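Local atomic coordinates of FdhC (Acinetobacter nosocomialis, PDB entry 5KTC), a protein that transfers a 3-hydroxybutanoyl group from coenzyme A to the amino group of a dTDP-linked dideoxy sugar, as a GNAT-superfamily sugar N-acyltransferase. Residues E22-C25 and T26-N30. Numbering follows the deposited sequence.
Sequences EFIC and TLRNN. With FUH ([[(2~{R},3~{S},5~{R})-5-[5-methyl-2,4-bis(oxidanylidene)pyrimidin-1-yl]-3-oxidanyl-oxolan-2-yl]methoxy-oxidanyl-phosphoryl] [(2~{R},3~{R},4~{S},5~{R},6~{R})-6-methyl-3,5-bis(oxidanyl)-4-[[(3~{R})-3-oxidanylbutanoyl]amino]oxan-2-yl] hydrogen phosphate), chain C.
T26 turns back onto E22 O, one turn earlier in helix 21-28, and N29 does the same to C25 O just past the helix end. E22 O takes two donors from T26. T26 N is 3.0 Å and T26 OG1 3.1 Å from E22 O, from opposite faces of the carbonyl plane. The T26 hydroxyl lies beside its own backbone N (chi1 -63°), which turns OG1 back to the preceding turn. C25 O is shared in the same way. N29 ND2 is 2.9 Å from C25 O, which lies almost in the N29 amide plane (4° out of it), and N29 N bonds to C25 O from the other face. The N29 side chain thus folds back on the last turn as the chain leaves the helix; ND2 also bonds T41 O. L27 CD2 packs obliquely against the F23 ring, alongside on the same flank. I24 CG2 lies 3.7 Å from R28 CD. Beyond it the R28 chain bends, and one guanidinium face lies over the thymine near FUH C17. R28 NH1 and NH2 bond phosphate oxygens O8 and O7 of FUH. S40 and S38 hold NE and NH2. This fixed guanidinium probably offsets phosphate charge in the nucleotide-sugar pocket.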
ATOM      1  N   GLU A  22      14.781  -1.932  11.697  1.00 16.84           N
ATOM      2  CA  GLU A  22      15.073  -3.340  11.706  1.00 17.72           C
ATOM      3  C   GLU A  22      13.973  -4.192  11.079  1.00 18.00           C
ATOM      4  O   GLU A  22      14.282  -5.133  10.364  1.00 17.24           O
ATOM      5  CB  GLU A  22      15.345  -3.856  13.109  1.00 21.31           C
ATOM      6  CG  GLU A  22      15.495  -5.369  13.208  1.00 23.41           C
ATOM      7  CD  GLU A  22      15.935  -5.808  14.596  1.00 30.08           C
ATOM      8  OE1 GLU A  22      16.640  -6.830  14.658  1.00 32.10           O
ATOM      9  OE2 GLU A  22      15.591  -5.131  15.610  1.00 28.88           O
ATOM     10  N   PHE A  23      12.706  -3.913  11.396  1.00 15.97           N
ATOM     11  CA  PHE A  23      11.632  -4.664  10.784  1.00 15.73           C
ATOM     12  C   PHE A  23      11.667  -4.555   9.236  1.00 15.48           C
ATOM     13  O   PHE A  23      11.449  -5.535   8.530  1.00 16.10           O
ATOM     14  CB  PHE A  23      10.295  -4.130  11.285  1.00 16.33           C
ATOM     15  CG  PHE A  23       9.124  -4.771  10.584  1.00 15.24           C
ATOM     16  CD1 PHE A  23       8.881  -6.125  10.766  1.00 16.02           C
ATOM     17  CD2 PHE A  23       8.393  -4.074   9.637  1.00 15.52           C
ATOM     18  CE1 PHE A  23       7.865  -6.748  10.093  1.00 15.85           C
ATOM     19  CE2 PHE A  23       7.409  -4.701   8.930  1.00 14.76           C
ATOM     20  CZ  PHE A  23       7.124  -6.017   9.168  1.00 15.71           C
ATOM     21  N   ILE A  24      11.925  -3.343   8.775  1.00 15.41           N
ATOM     22  CA  ILE A  24      11.989  -3.026   7.356  1.00 16.07           C
ATOM     23  C   ILE A  24      13.175  -3.731   6.708  1.00 16.87           C
ATOM     24  O   ILE A  24      12.977  -4.380   5.680  1.00 14.71           O
ATOM     25  CB  ILE A  24      11.967  -1.538   7.060  1.00 14.66           C
ATOM     26  CG1 ILE A  24      10.604  -0.952   7.455  1.00 14.26           C
ATOM     27  CG2 ILE A  24      12.085  -1.325   5.560  1.00 15.58           C
ATOM     28  CD1 ILE A  24      10.481   0.541   7.320  1.00 13.32           C
ATOM     29  N   CYS A  25      14.373  -3.610   7.295  1.00 18.72           N
ATOM     30  CA  CYS A  25      15.547  -4.309   6.734  1.00 18.99           C
ATOM     31  C   CYS A  25      15.251  -5.784   6.575  1.00 19.46           C
ATOM     32  O   CYS A  25      15.493  -6.369   5.533  1.00 20.65           O
ATOM     33  CB  CYS A  25      16.785  -4.183   7.635  1.00 19.03           C
ATOM     34  SG  CYS A  25      17.553  -2.593   7.477  1.00 21.72           S
ATOM     35  N   THR A  26      14.703  -6.391   7.619  1.00 19.43           N
ATOM     36  CA  THR A  26      14.432  -7.804   7.601  1.00 18.63           C
ATOM     37  C   THR A  26      13.433  -8.195   6.563  1.00 18.83           C
ATOM     38  O   THR A  26      13.639  -9.159   5.877  1.00 18.07           O
ATOM     39  CB  THR A  26      14.024  -8.286   8.994  1.00 20.86           C
ATOM     40  OG1 THR A  26      15.130  -8.083   9.878  1.00 19.39           O
ATOM     41  CG2 THR A  26      13.660  -9.760   8.987  1.00 22.14           C
ATOM     42  N   LEU A  27      12.352  -7.428   6.445  1.00 16.48           N
ATOM     43  CA  LEU A  27      11.324  -7.722   5.478  1.00 16.28           C
ATOM     44  C   LEU A  27      11.873  -7.663   4.046  1.00 15.73           C
ATOM     45  O   LEU A  27      11.678  -8.599   3.280  1.00 14.03           O
ATOM     46  CB  LEU A  27      10.185  -6.712   5.626  1.00 15.30           C
ATOM     47  CG  LEU A  27       8.928  -6.861   4.805  1.00 15.31           C
ATOM     48  CD1 LEU A  27       8.159  -8.093   5.264  1.00 15.33           C
ATOM     49  CD2 LEU A  27       8.095  -5.549   4.972  1.00 14.24           C
ATOM     50  N   ARG A  28      12.560  -6.550   3.743  1.00 17.03           N
ATOM     51  CA  ARG A  28      13.044  -6.249   2.380  1.00 17.12           C
ATOM     52  C   ARG A  28      14.192  -7.181   1.925  1.00 20.18           C
ATOM     53  O   ARG A  28      14.382  -7.385   0.721  1.00 20.01           O
ATOM     54  CB  ARG A  28      13.470  -4.812   2.321  1.00 17.20           C
ATOM     55  CG  ARG A  28      12.279  -3.837   2.308  1.00 16.59           C
ATOM     56  CD  ARG A  28      12.764  -2.415   2.079  1.00 17.14           C
ATOM     57  NE  ARG A  28      13.178  -2.256   0.677  1.00 16.31           N
ATOM     58  CZ  ARG A  28      12.409  -1.853  -0.335  1.00 17.72           C
ATOM     59  NH1 ARG A  28      11.120  -1.505  -0.163  1.00 15.83           N
ATOM     60  NH2 ARG A  28      12.927  -1.854  -1.577  1.00 16.84           N
ATOM     61  N   ASN A  29      14.904  -7.791   2.887  1.00 18.64           N
ATOM     62  CA  ASN A  29      15.987  -8.722   2.601  1.00 19.16           C
ATOM     63  C   ASN A  29      15.561 -10.175   2.726  1.00 20.21           C
ATOM     64  O   ASN A  29      16.409 -11.086   2.702  1.00 21.40           O
ATOM     65  CB  ASN A  29      17.185  -8.385   3.489  1.00 21.26           C
ATOM     66  CG  ASN A  29      17.902  -7.115   3.034  1.00 22.75           C
ATOM     67  OD1 ASN A  29      18.710  -7.160   2.130  1.00 29.09           O
ATOM     68  ND2 ASN A  29      17.599  -5.990   3.630  1.00 22.20           N
ATOM     69  N   ASN A  30      14.268 -10.398   2.910  1.00 19.79           N
ATOM     70  CA  ASN A  30      13.680 -11.700   2.846  1.00 21.53           C
ATOM     71  C   ASN A  30      13.615 -12.106   1.377  1.00 24.31           C
ATOM     72  O   ASN A  30      12.819 -11.541   0.596  1.00 22.95           O
ATOM     73  CB  ASN A  30      12.285 -11.671   3.494  1.00 22.93           C
ATOM     74  CG  ASN A  30      11.670 -13.055   3.689  1.00 22.22           C
ATOM     75  OD1 ASN A  30      11.963 -13.990   2.962  1.00 21.78           O
ATOM     76  ND2 ASN A  30      10.739 -13.149   4.598  1.00 22.58           N
TER
HETATM   77  O1  FUH C 202       4.900  -2.073  -4.903  1.00 12.43           O
HETATM   78  C1  FUH C 202       4.729  -1.699  -6.059  1.00 13.14           C
HETATM   79  C2  FUH C 202       3.379  -1.412  -6.629  1.00 12.66           C
HETATM   80  C3  FUH C 202       2.280  -2.142  -5.903  1.00 13.48           C
HETATM   81  O2  FUH C 202       2.020  -3.438  -6.499  1.00 13.17           O
HETATM   82  C4  FUH C 202       0.984  -1.377  -5.990  1.00 13.75           C
HETATM   83  N1  FUH C 202       5.794  -1.473  -6.927  1.00 13.50           N
HETATM   84  C5  FUH C 202       7.163  -1.389  -6.405  1.00 13.92           C
HETATM   85  C6  FUH C 202       8.144  -2.199  -7.273  1.00 15.28           C
HETATM   86  O3  FUH C 202       8.037  -1.732  -8.550  1.00 18.96           O
HETATM   87  C7  FUH C 202       9.595  -1.992  -6.906  1.00 15.92           C
HETATM   88  C8  FUH C 202      10.606  -2.556  -7.933  1.00 17.19           C
HETATM   89  O4  FUH C 202       9.887  -0.590  -6.779  1.00 15.76           O
HETATM   90  C9  FUH C 202       7.598   0.065  -6.369  1.00 13.56           C
HETATM   91  O5  FUH C 202       6.847   0.827  -5.412  1.00 13.47           O
HETATM   92  C10 FUH C 202       9.003   0.156  -5.924  1.00 14.50           C
HETATM   93  O6  FUH C 202       9.060  -0.357  -4.601  1.00 13.15           O
HETATM   94  P1  FUH C 202      10.318  -0.159  -3.684  1.00 12.94           P
HETATM   95  O7  FUH C 202      11.388  -1.148  -3.962  1.00 12.74           O
HETATM   96  O8  FUH C 202       9.760  -0.330  -2.271  1.00 13.19           O
HETATM   97  O9  FUH C 202      10.779   1.363  -3.657  1.00 15.52           O
HETATM   98  P2  FUH C 202      11.713   2.216  -4.638  1.00 14.82           P
HETATM   99  O10 FUH C 202      10.960   3.453  -4.986  1.00 15.82           O
HETATM  100  O11 FUH C 202      12.032   1.321  -5.828  1.00 16.61           O
HETATM  101  O12 FUH C 202      12.913   2.480  -3.661  1.00 15.70           O
HETATM  102  C11 FUH C 202      13.773   3.603  -3.875  1.00 17.17           C
HETATM  103  C12 FUH C 202      15.132   3.264  -3.318  1.00 17.01           C
HETATM  104  C13 FUH C 202      15.639   1.864  -3.721  1.00 19.62           C
HETATM  105  O13 FUH C 202      17.067   1.840  -3.898  1.00 19.23           O
HETATM  106  C14 FUH C 202      15.357   0.983  -2.512  1.00 17.73           C
HETATM  107  C15 FUH C 202      15.497   1.979  -1.386  1.00 17.28           C
HETATM  108  O14 FUH C 202      15.086   3.276  -1.887  1.00 16.92           O
HETATM  109  N2  FUH C 202      14.614   1.785  -0.216  1.00 17.84           N
HETATM  110  C16 FUH C 202      13.262   1.913  -0.326  1.00 18.06           C
HETATM  111  C17 FUH C 202      12.453   1.791   0.805  1.00 18.27           C
HETATM  112  C18 FUH C 202      10.948   1.942   0.736  1.00 18.23           C
HETATM  113  C19 FUH C 202      13.102   1.495   2.043  1.00 17.14           C
HETATM  114  O15 FUH C 202      12.392   1.425   3.129  1.00 15.24           O
HETATM  115  N3  FUH C 202      14.434   1.374   2.123  1.00 15.91           N
HETATM  116  C20 FUH C 202      15.163   1.561   1.017  1.00 17.78           C
HETATM  117  O16 FUH C 202      16.474   1.414   1.097  1.00 17.96           O